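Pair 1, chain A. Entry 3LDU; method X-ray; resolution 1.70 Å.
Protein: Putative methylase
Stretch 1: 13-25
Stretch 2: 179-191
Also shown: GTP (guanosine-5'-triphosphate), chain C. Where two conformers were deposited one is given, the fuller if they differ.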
# COMPACT_ATOMS: atom_id res chain seq x y z
N CYS A 13 3.15 6.44 -0.49
CA CYS A 13 2.26 5.75 0.43
C CYS A 13 1.28 6.77 0.95
O CYS A 13 1.49 7.97 0.83
CB CYS A 13 3.05 5.18 1.61
SG CYS A 13 3.96 6.43 2.59
N PHE A 14 0.20 6.30 1.55
CA PHE A 14 -0.74 7.24 2.14
C PHE A 14 -0.12 7.93 3.35
O PHE A 14 0.76 7.37 4.00
CB PHE A 14 -2.08 6.57 2.43
CG PHE A 14 -2.97 6.51 1.22
CD1 PHE A 14 -2.95 5.41 0.39
CD2 PHE A 14 -3.80 7.57 0.89
CE1 PHE A 14 -3.76 5.36 -0.74
CE2 PHE A 14 -4.61 7.53 -0.23
CZ PHE A 14 -4.59 6.42 -1.04
N PHE A 15 -0.53 9.17 3.61
CA PHE A 15 -0.02 9.91 4.75
C PHE A 15 -0.31 9.13 6.02
O PHE A 15 -1.42 8.65 6.20
CB PHE A 15 -0.63 11.30 4.82
CG PHE A 15 -0.36 12.13 3.59
CD1 PHE A 15 0.93 12.26 3.11
CD2 PHE A 15 -1.39 12.78 2.93
CE1 PHE A 15 1.18 13.03 1.98
CE2 PHE A 15 -1.15 13.54 1.81
CZ PHE A 15 0.15 13.67 1.33
N GLY A 16 0.69 8.98 6.88
CA GLY A 16 0.55 8.22 8.11
C GLY A 16 1.11 6.81 7.98
O GLY A 16 1.26 6.09 8.96
N MSE A 17 1.43 6.43 6.75
CA MSE A 17 1.99 5.11 6.45
C MSE A 17 3.52 5.09 6.31
O MSE A 17 4.11 4.01 6.16
CB MSE A 17 1.38 4.55 5.16
CG MSE A 17 -0.11 4.40 5.23
SE MSE A 17 -0.54 2.73 6.13
CE MSE A 17 -0.19 3.17 8.03
N GLU A 18 4.14 6.26 6.38
CA GLU A 18 5.59 6.40 6.13
C GLU A 18 6.46 5.57 7.07
O GLU A 18 7.45 4.98 6.64
CB GLU A 18 6.02 7.87 6.21
CG GLU A 18 5.34 8.78 5.20
CD GLU A 18 4.05 9.39 5.71
OE1 GLU A 18 3.52 8.94 6.76
OE2 GLU A 18 3.55 10.32 5.05
N LYS A 19 6.11 5.54 8.36
CA LYS A 19 6.89 4.77 9.33
C LYS A 19 6.83 3.26 9.06
O LYS A 19 7.84 2.57 9.16
CB LYS A 19 6.39 5.06 10.75
CG LYS A 19 7.44 5.64 11.67
CD LYS A 19 7.86 7.03 11.22
CE LYS A 19 8.13 7.91 12.43
NZ LYS A 19 6.92 8.02 13.30
N MSE A 20 5.64 2.75 8.74
CA MSE A 20 5.49 1.33 8.44
C MSE A 20 6.23 0.98 7.17
O MSE A 20 6.90 -0.04 7.11
CB MSE A 20 4.03 0.93 8.29
CG MSE A 20 3.26 0.93 9.59
SE MSE A 20 2.70 2.70 10.12
CE MSE A 20 3.49 3.93 8.88
N LEU A 21 6.08 1.81 6.15
CA LEU A 21 6.77 1.57 4.87
C LEU A 21 8.29 1.62 5.04
O LEU A 21 9.03 0.80 4.50
CB LEU A 21 6.34 2.58 3.81
CG LEU A 21 6.98 2.47 2.41
CD1 LEU A 21 6.96 1.03 1.88
CD2 LEU A 21 6.27 3.39 1.47
N ALA A 22 8.77 2.59 5.81
CA ALA A 22 10.20 2.71 6.04
C ALA A 22 10.74 1.47 6.74
O ALA A 22 11.84 0.98 6.43
CB ALA A 22 10.51 3.96 6.86
N ARG A 23 9.96 0.94 7.67
CA ARG A 23 10.34 -0.25 8.41
C ARG A 23 10.45 -1.45 7.45
O ARG A 23 11.39 -2.24 7.55
CB ARG A 23 9.30 -0.51 9.50
CG ARG A 23 9.54 -1.68 10.39
CD ARG A 23 8.39 -1.76 11.39
NE ARG A 23 8.28 -0.55 12.20
CZ ARG A 23 7.23 -0.24 12.96
NH1 ARG A 23 6.17 -1.04 12.99
NH2 ARG A 23 7.22 0.88 13.67
N GLU A 24 9.50 -1.56 6.53
CA GLU A 24 9.51 -2.65 5.55
C GLU A 24 10.76 -2.57 4.66
O GLU A 24 11.40 -3.58 4.36
CB GLU A 24 8.31 -2.56 4.61
CG GLU A 24 6.95 -2.88 5.22
CD GLU A 24 5.92 -3.08 4.12
OE1 GLU A 24 5.61 -4.24 3.80
OE2 GLU A 24 5.46 -2.08 3.52
N ILE A 25 11.06 -1.37 4.21
CA ILE A 25 12.21 -1.13 3.35
C ILE A 25 13.50 -1.47 4.09
O ILE A 25 14.40 -2.11 3.54
CB ILE A 25 12.25 0.33 2.87
CG1 ILE A 25 11.09 0.58 1.91
CG2 ILE A 25 13.60 0.66 2.20
CD1 ILE A 25 10.82 2.07 1.64
N ILE A 179 -11.67 -1.52 2.68
CA ILE A 179 -10.47 -0.78 3.05
C ILE A 179 -9.37 -1.11 2.04
O ILE A 179 -9.32 -2.21 1.51
CB ILE A 179 -10.03 -1.14 4.48
CG1 ILE A 179 -8.85 -0.28 4.94
CG2 ILE A 179 -9.67 -2.63 4.61
CD1 ILE A 179 -8.56 -0.46 6.42
N ARG A 180 -8.49 -0.15 1.77
CA ARG A 180 -7.39 -0.40 0.83
C ARG A 180 -6.43 -1.45 1.40
O ARG A 180 -6.14 -1.43 2.60
CB ARG A 180 -6.65 0.92 0.60
CG ARG A 180 -5.83 0.95 -0.66
CD ARG A 180 -5.31 2.37 -0.87
NE ARG A 180 -4.70 2.54 -2.19
CZ ARG A 180 -5.31 3.12 -3.22
NH1 ARG A 180 -6.55 3.59 -3.11
NH2 ARG A 180 -4.66 3.24 -4.38
N GLU A 181 -5.93 -2.36 0.55
CA GLU A 181 -5.05 -3.44 1.01
C GLU A 181 -3.77 -2.94 1.71
O GLU A 181 -3.30 -3.52 2.69
CB GLU A 181 -4.67 -4.37 -0.16
CG GLU A 181 -5.83 -5.16 -0.75
CD GLU A 181 -6.57 -4.44 -1.87
OE1 GLU A 181 -6.65 -3.18 -1.85
OE2 GLU A 181 -7.07 -5.13 -2.78
N THR A 182 -3.19 -1.87 1.17
CA THR A 182 -1.96 -1.30 1.74
C THR A 182 -2.23 -0.71 3.13
O THR A 182 -1.44 -0.89 4.06
CB THR A 182 -1.40 -0.20 0.86
OG1 THR A 182 -2.47 0.68 0.47
CG2 THR A 182 -0.76 -0.81 -0.40
N LEU A 183 -3.35 -0.01 3.26
CA LEU A 183 -3.74 0.53 4.56
C LEU A 183 -3.95 -0.61 5.56
O LEU A 183 -3.47 -0.54 6.70
CB LEU A 183 -5.00 1.37 4.42
CG LEU A 183 -5.58 1.97 5.71
CD1 LEU A 183 -4.54 2.83 6.39
CD2 LEU A 183 -6.82 2.78 5.39
N ALA A 184 -4.67 -1.65 5.14
CA ALA A 184 -4.91 -2.80 6.00
C ALA A 184 -3.61 -3.43 6.49
O ALA A 184 -3.47 -3.74 7.66
CB ALA A 184 -5.78 -3.85 5.28
N ALA A 185 -2.65 -3.64 5.60
CA ALA A 185 -1.37 -4.16 6.06
C ALA A 185 -0.72 -3.24 7.08
O ALA A 185 -0.13 -3.69 8.05
CB ALA A 185 -0.42 -4.38 4.86
N GLY A 186 -0.83 -1.93 6.85
CA GLY A 186 -0.26 -0.97 7.78
C GLY A 186 -0.91 -1.05 9.16
O GLY A 186 -0.25 -0.90 10.17
N LEU A 187 -2.22 -1.27 9.17
CA LEU A 187 -2.93 -1.44 10.44
C LEU A 187 -2.34 -2.63 11.22
O LEU A 187 -2.05 -2.51 12.40
CB LEU A 187 -4.42 -1.66 10.18
CG LEU A 187 -5.40 -0.49 10.27
CD1 LEU A 187 -4.80 0.87 9.90
CD2 LEU A 187 -6.70 -0.79 9.51
N ILE A 188 -2.16 -3.77 10.55
CA ILE A 188 -1.58 -4.93 11.21
C ILE A 188 -0.20 -4.60 11.80
O ILE A 188 0.11 -4.95 12.94
CB ILE A 188 -1.42 -6.13 10.27
CG1 ILE A 188 -2.73 -6.48 9.56
CG2 ILE A 188 -0.89 -7.34 11.05
CD1 ILE A 188 -3.89 -6.68 10.51
N TYR A 189 0.62 -3.95 10.98
CA TYR A 189 1.97 -3.58 11.38
C TYR A 189 2.02 -2.64 12.58
O TYR A 189 3.03 -2.59 13.30
CB TYR A 189 2.67 -2.90 10.20
CG TYR A 189 3.19 -3.81 9.11
CD1 TYR A 189 3.67 -5.09 9.39
CD2 TYR A 189 3.28 -3.36 7.80
CE1 TYR A 189 4.19 -5.89 8.36
CE2 TYR A 189 3.78 -4.14 6.79
CZ TYR A 189 4.24 -5.40 7.07
OH TYR A 189 4.74 -6.15 6.03
N LEU A 190 0.95 -1.87 12.78
CA LEU A 190 0.87 -0.95 13.91
C LEU A 190 0.50 -1.65 15.21
O LEU A 190 0.50 -1.04 16.27
CB LEU A 190 -0.13 0.19 13.64
CG LEU A 190 0.36 1.27 12.68
CD1 LEU A 190 -0.78 2.10 12.11
CD2 LEU A 190 1.39 2.16 13.37
N THR A 191 0.20 -2.95 15.13
CA THR A 191 -0.12 -3.73 16.32
C THR A 191 0.97 -4.75 16.62
O THR A 191 1.83 -5.02 15.77
CB THR A 191 -1.44 -4.51 16.14
OG1 THR A 191 -1.19 -5.67 15.35
CG2 THR A 191 -2.51 -3.62 15.50
PG GTP C . -13.07 -4.60 4.33
O1G GTP C . -12.57 -5.57 5.38
O2G GTP C . -11.88 -4.03 3.61
O3G GTP C . -13.93 -5.30 3.30
O3B GTP C . -13.91 -3.43 5.08
PB GTP C . -15.52 -3.37 4.93
O1B GTP C . -15.85 -2.34 3.88
O2B GTP C . -16.08 -4.71 4.52
O3A GTP C . -16.18 -2.89 6.33
PA GTP C . -17.34 -1.76 6.21
O1A GTP C . -18.28 -2.16 5.09
O2A GTP C . -16.74 -0.41 5.91
O5' GTP C . -18.18 -1.76 7.57
C5' GTP C . -17.87 -2.76 8.49
C4' GTP C . -18.76 -3.96 8.20
O4' GTP C . -19.45 -4.21 9.39
C3' GTP C . -19.84 -3.79 7.12
O3' GTP C . -19.62 -4.78 6.14
C2' GTP C . -21.17 -4.06 7.82
O2' GTP C . -21.98 -5.00 7.13
C1' GTP C . -20.73 -4.71 9.10
N9 GTP C . -21.55 -4.44 10.29
C8 GTP C . -22.35 -3.38 10.61
N7 GTP C . -22.88 -3.63 11.85
C5 GTP C . -22.42 -4.84 12.28
C6 GTP C . -22.63 -5.57 13.44
O6 GTP C . -23.37 -5.15 14.35
N1 GTP C . -21.99 -6.78 13.57
C2 GTP C . -21.16 -7.27 12.57
N2 GTP C . -20.56 -8.43 12.75
N3 GTP C . -20.95 -6.55 11.40
C4 GTP C . -21.58 -5.35 11.29
O HOH W 1 5.71 -3.78 12.38

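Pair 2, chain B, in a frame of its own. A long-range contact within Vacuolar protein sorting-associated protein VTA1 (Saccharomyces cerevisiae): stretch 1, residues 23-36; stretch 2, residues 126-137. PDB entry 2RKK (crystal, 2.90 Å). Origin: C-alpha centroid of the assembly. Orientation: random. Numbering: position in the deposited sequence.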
# COMPACT_ATOMS: atom_id res chain seq x y z
N ILE B 23 3.17 3.79 -4.22
CA ILE B 23 4.18 4.22 -3.28
C ILE B 23 5.31 3.19 -3.19
O ILE B 23 6.50 3.55 -3.16
CB ILE B 23 3.59 4.46 -1.89
CG1 ILE B 23 2.72 5.74 -1.91
CG2 ILE B 23 4.71 4.62 -0.87
CD1 ILE B 23 2.14 6.12 -0.55
N ILE B 24 4.95 1.91 -3.16
CA ILE B 24 5.97 0.86 -3.09
C ILE B 24 6.86 0.97 -4.34
O ILE B 24 8.07 1.16 -4.23
CB ILE B 24 5.33 -0.58 -3.06
CG1 ILE B 24 4.19 -0.66 -2.04
CG2 ILE B 24 6.38 -1.59 -2.65
CD1 ILE B 24 4.63 -0.56 -0.61
N GLY B 25 6.26 0.85 -5.53
CA GLY B 25 7.01 0.92 -6.76
C GLY B 25 7.80 2.21 -6.89
O GLY B 25 8.82 2.27 -7.59
N TYR B 26 7.32 3.25 -6.21
CA TYR B 26 8.00 4.54 -6.23
C TYR B 26 9.40 4.35 -5.66
O TYR B 26 10.41 4.58 -6.34
CB TYR B 26 7.23 5.55 -5.37
CG TYR B 26 7.98 6.84 -5.09
CD1 TYR B 26 8.27 7.75 -6.13
CD2 TYR B 26 8.33 7.18 -3.77
CE1 TYR B 26 8.88 8.98 -5.86
CE2 TYR B 26 8.94 8.39 -3.49
CZ TYR B 26 9.22 9.30 -4.54
OH TYR B 26 9.79 10.52 -4.26
N TYR B 27 9.44 3.90 -4.41
CA TYR B 27 10.68 3.66 -3.70
C TYR B 27 11.56 2.58 -4.31
O TYR B 27 12.79 2.66 -4.21
CB TYR B 27 10.36 3.37 -2.24
CG TYR B 27 9.93 4.63 -1.54
CD1 TYR B 27 8.64 4.78 -1.03
CD2 TYR B 27 10.81 5.69 -1.41
CE1 TYR B 27 8.26 5.96 -0.37
CE2 TYR B 27 10.45 6.86 -0.77
CZ TYR B 27 9.18 6.99 -0.25
OH TYR B 27 8.86 8.15 0.40
N LEU B 28 10.94 1.60 -4.94
CA LEU B 28 11.69 0.55 -5.61
C LEU B 28 12.49 1.21 -6.70
O LEU B 28 13.64 0.85 -6.95
CB LEU B 28 10.75 -0.47 -6.22
CG LEU B 28 10.36 -1.59 -5.27
CD1 LEU B 28 9.44 -2.58 -5.98
CD2 LEU B 28 11.62 -2.27 -4.77
N GLN B 29 11.90 2.21 -7.35
CA GLN B 29 12.58 2.89 -8.45
C GLN B 29 13.71 3.74 -7.97
O GLN B 29 14.82 3.71 -8.51
CB GLN B 29 11.59 3.76 -9.20
CG GLN B 29 10.62 2.97 -10.01
CD GLN B 29 9.46 3.79 -10.46
OE1 GLN B 29 9.57 4.58 -11.39
NE2 GLN B 29 8.33 3.64 -9.77
N LEU B 30 13.40 4.52 -6.95
CA LEU B 30 14.35 5.43 -6.33
C LEU B 30 15.57 4.61 -5.91
O LEU B 30 16.71 5.06 -6.03
CB LEU B 30 13.68 6.06 -5.11
CG LEU B 30 14.24 7.38 -4.63
CD1 LEU B 30 14.42 8.35 -5.79
CD2 LEU B 30 13.26 7.94 -3.61
N TYR B 31 15.29 3.41 -5.43
CA TYR B 31 16.31 2.47 -5.01
C TYR B 31 17.13 2.08 -6.26
O TYR B 31 18.34 2.31 -6.29
CB TYR B 31 15.63 1.25 -4.32
CG TYR B 31 16.52 0.04 -4.07
CD1 TYR B 31 17.85 0.18 -3.63
CD2 TYR B 31 16.04 -1.26 -4.29
CE1 TYR B 31 18.68 -0.93 -3.44
CE2 TYR B 31 16.85 -2.38 -4.09
CZ TYR B 31 18.18 -2.20 -3.67
OH TYR B 31 19.03 -3.27 -3.50
N ALA B 32 16.47 1.55 -7.29
CA ALA B 32 17.14 1.16 -8.54
C ALA B 32 18.00 2.30 -9.08
O ALA B 32 19.07 2.08 -9.64
CB ALA B 32 16.12 0.75 -9.59
N VAL B 33 17.53 3.52 -8.91
CA VAL B 33 18.27 4.67 -9.38
C VAL B 33 19.62 4.75 -8.67
O VAL B 33 20.65 4.81 -9.32
CB VAL B 33 17.48 5.98 -9.15
CG1 VAL B 33 18.18 7.13 -9.82
CG2 VAL B 33 16.08 5.83 -9.70
N GLU B 34 19.61 4.74 -7.33
CA GLU B 34 20.84 4.83 -6.53
C GLU B 34 21.75 3.66 -6.85
O GLU B 34 22.98 3.75 -6.80
CB GLU B 34 20.50 4.83 -5.04
CG GLU B 34 19.43 5.84 -4.70
CD GLU B 34 19.55 6.42 -3.29
OE1 GLU B 34 19.86 5.64 -2.35
OE2 GLU B 34 19.30 7.65 -3.13
N LEU B 35 21.13 2.55 -7.20
CA LEU B 35 21.86 1.36 -7.55
C LEU B 35 22.69 1.56 -8.83
O LEU B 35 23.82 1.11 -8.91
CB LEU B 35 20.87 0.22 -7.74
CG LEU B 35 21.25 -1.13 -7.19
CD1 LEU B 35 21.62 -1.06 -5.72
CD2 LEU B 35 20.09 -2.04 -7.43
N ILE B 36 22.11 2.25 -9.81
CA ILE B 36 22.77 2.53 -11.10
C ILE B 36 23.83 3.63 -10.97
O ILE B 36 24.95 3.49 -11.46
CB ILE B 36 21.71 2.96 -12.16
CG1 ILE B 36 20.82 1.76 -12.50
CG2 ILE B 36 22.38 3.55 -13.41
CD1 ILE B 36 19.58 2.09 -13.29
N ILE B 126 13.68 -10.02 -1.25
CA ILE B 126 15.08 -9.66 -1.21
C ILE B 126 15.24 -8.21 -1.72
O ILE B 126 15.95 -7.42 -1.12
CB ILE B 126 15.93 -10.68 -2.06
CG1 ILE B 126 15.92 -12.03 -1.34
CG2 ILE B 126 17.37 -10.19 -2.24
CD1 ILE B 126 16.63 -13.16 -2.09
N ASP B 127 14.55 -7.85 -2.81
CA ASP B 127 14.65 -6.48 -3.33
C ASP B 127 13.97 -5.45 -2.42
O ASP B 127 14.46 -4.33 -2.28
CB ASP B 127 14.06 -6.38 -4.74
CG ASP B 127 14.87 -7.17 -5.79
OD1 ASP B 127 16.12 -7.15 -5.74
OD2 ASP B 127 14.25 -7.79 -6.68
N LEU B 128 12.84 -5.80 -1.82
CA LEU B 128 12.15 -4.88 -0.92
C LEU B 128 13.07 -4.63 0.27
O LEU B 128 13.34 -3.48 0.63
CB LEU B 128 10.82 -5.47 -0.43
CG LEU B 128 9.76 -5.62 -1.51
CD1 LEU B 128 8.60 -6.44 -0.97
CD2 LEU B 128 9.29 -4.25 -1.96
N PHE B 129 13.52 -5.71 0.89
CA PHE B 129 14.43 -5.58 2.03
C PHE B 129 15.65 -4.74 1.65
O PHE B 129 16.01 -3.81 2.36
CB PHE B 129 14.86 -6.97 2.53
CG PHE B 129 13.82 -7.66 3.37
CD1 PHE B 129 13.47 -8.99 3.13
CD2 PHE B 129 13.17 -6.97 4.40
CE1 PHE B 129 12.48 -9.61 3.91
CE2 PHE B 129 12.18 -7.59 5.18
CZ PHE B 129 11.84 -8.91 4.94
N SER B 130 16.27 -5.07 0.52
CA SER B 130 17.45 -4.34 0.04
C SER B 130 17.17 -2.86 -0.15
O SER B 130 18.01 -2.00 0.13
CB SER B 130 17.93 -4.92 -1.28
OG SER B 130 18.28 -6.27 -1.12
N CYS B 131 15.98 -2.58 -0.67
CA CYS B 131 15.54 -1.22 -0.92
C CYS B 131 15.50 -0.49 0.42
O CYS B 131 16.13 0.55 0.57
CB CYS B 131 14.16 -1.26 -1.58
SG CYS B 131 13.28 0.30 -1.63
N ILE B 132 14.77 -1.05 1.38
CA ILE B 132 14.66 -0.45 2.71
C ILE B 132 16.04 -0.15 3.34
O ILE B 132 16.26 0.93 3.87
CB ILE B 132 13.84 -1.37 3.64
CG1 ILE B 132 12.40 -1.43 3.14
CG2 ILE B 132 13.92 -0.85 5.08
CD1 ILE B 132 11.65 -2.69 3.53
N LEU B 133 16.97 -1.11 3.27
CA LEU B 133 18.29 -0.91 3.84
C LEU B 133 19.10 0.18 3.13
O LEU B 133 19.77 1.00 3.77
CB LEU B 133 19.11 -2.20 3.80
CG LEU B 133 18.64 -3.38 4.64
CD1 LEU B 133 19.31 -4.64 4.16
CD2 LEU B 133 18.91 -3.14 6.12
N HIS B 134 19.03 0.20 1.81
CA HIS B 134 19.78 1.17 1.03
C HIS B 134 19.25 2.59 1.17
O HIS B 134 20.01 3.51 1.47
CB HIS B 134 19.81 0.75 -0.44
CG HIS B 134 20.71 1.60 -1.29
ND1 HIS B 134 21.72 1.07 -2.06
CD2 HIS B 134 20.70 2.94 -1.55
CE1 HIS B 134 22.30 2.04 -2.74
NE2 HIS B 134 21.70 3.18 -2.46
N LEU B 135 17.95 2.79 0.97
CA LEU B 135 17.41 4.13 1.05
C LEU B 135 17.48 4.75 2.43
O LEU B 135 17.74 5.95 2.58
CB LEU B 135 15.96 4.16 0.55
CG LEU B 135 15.76 3.88 -0.94
CD1 LEU B 135 14.31 4.02 -1.31
CD2 LEU B 135 16.62 4.82 -1.76
N TRP B 136 17.30 3.93 3.46
CA TRP B 136 17.29 4.44 4.82
C TRP B 136 18.30 3.82 5.77
O TRP B 136 17.91 3.14 6.71
CB TRP B 136 15.87 4.26 5.38
CG TRP B 136 14.85 4.90 4.50
CD1 TRP B 136 14.70 6.23 4.27
CD2 TRP B 136 13.84 4.24 3.72
NE1 TRP B 136 13.66 6.45 3.39
CE2 TRP B 136 13.11 5.24 3.04
CE3 TRP B 136 13.48 2.90 3.53
CZ2 TRP B 136 12.04 4.95 2.18
CZ3 TRP B 136 12.41 2.61 2.68
CH2 TRP B 136 11.71 3.63 2.02
N LYS B 137 19.58 4.05 5.53
CA LYS B 137 20.60 3.48 6.41
C LYS B 137 20.62 4.14 7.79
O LYS B 137 20.40 3.48 8.80
CB LYS B 137 21.97 3.58 5.77
CG LYS B 137 22.23 2.55 4.69
CD LYS B 137 23.61 2.73 4.07
CE LYS B 137 23.63 3.89 3.08
NZ LYS B 137 22.79 3.59 1.87

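Two helices that cross steeply must fill the space around their crossing point with side chains, and the same backbone frame can be filled in quite different ways. Pairs 1 and 2 illustrate the principle. In pair 1, the helix running to Ile25(A) and beyond crosses the helix that begins at Glu181(A) at 81° with the axes 9.9 Å apart; in pair 2, helix 23-36 crosses helix 126-135 at 68° and 9.5 Å. The central backbones superpose with an RMSD of 0.5 Å. Even the points of closest backbone approach correspond: Met20(A) CA lies 6.2 Å from Gly186(A) CA, and the matching Tyr31(B) CA lies 5.6 Å from Cys131(B) CA.

At this crossing, pair 1 combines a residue without a side chain with two long, flexible selenomethionines. A CB on Gly186(A) would point toward the first stretch and clash with Met17(A) SE, which lies 4.1 Å from Gly186(A) CA and also reaches Leu183(A) CD1 at 4.0 Å. Met20(A) spreads over the next turn, its CG 3.9 Å from Tyr189(A) CB and its SE 3.5 Å from Leu190(A) CD2.

At the position of Met20(A), pair 2 has Tyr31(B), whose ring swings another way: chi1 is t rather than m, and the side-chain centres lie 4.5 Å apart. Tyr31(B) fits as a knob among Ser130(B), Cys131(B), His134(B) and Leu135(B), and Cys131(B) CA sits over its face, 3.5 Å from the ring centroid in a CH-pi contact. A side chain is thus accommodated at the glycine position: Cys131(B) CB packs 3.3 Å from Tyr31(B) CD2 and 4.2 Å from Leu28(B) CD2. Leu28(B), the counterpart of Met17(A), also meets Leu128(B), the counterpart of Leu183(A), with their CD2 atoms 4.2 Å apart.

Leu190(A) and Leu135(B) match more loosely, with CA atoms 1.8 Å apart after superposition, yet both turn the ends of their side chains to the partner helix. Leu135(B) becomes a second knob, among Tyr27(B), Leu30(B), Tyr31(B) and Glu34(B), so the two helices interlock reciprocally.

The remaining matched positions combine different chemistry. Arg23(A) and Glu34(B) have nearly coincident side-chain centres despite their opposite charges. Arg23(A) NH1 lies 3.5 Å from Tyr189(A) O, and a water bridges the same two atoms; Glu34(B) OE1 instead approaches the edge of the His134(B) ring, 2.9 Å from His134(B) CD2. Tyr189(A), matched by His134(B), also extends its OH to within 3.1 Å of Glu24(A) OE1, whereas the position of Glu24(A) is occupied in pair 2 by apolar Leu35(B), whose CD1 lies 4.2 Å from His134(B) ND1.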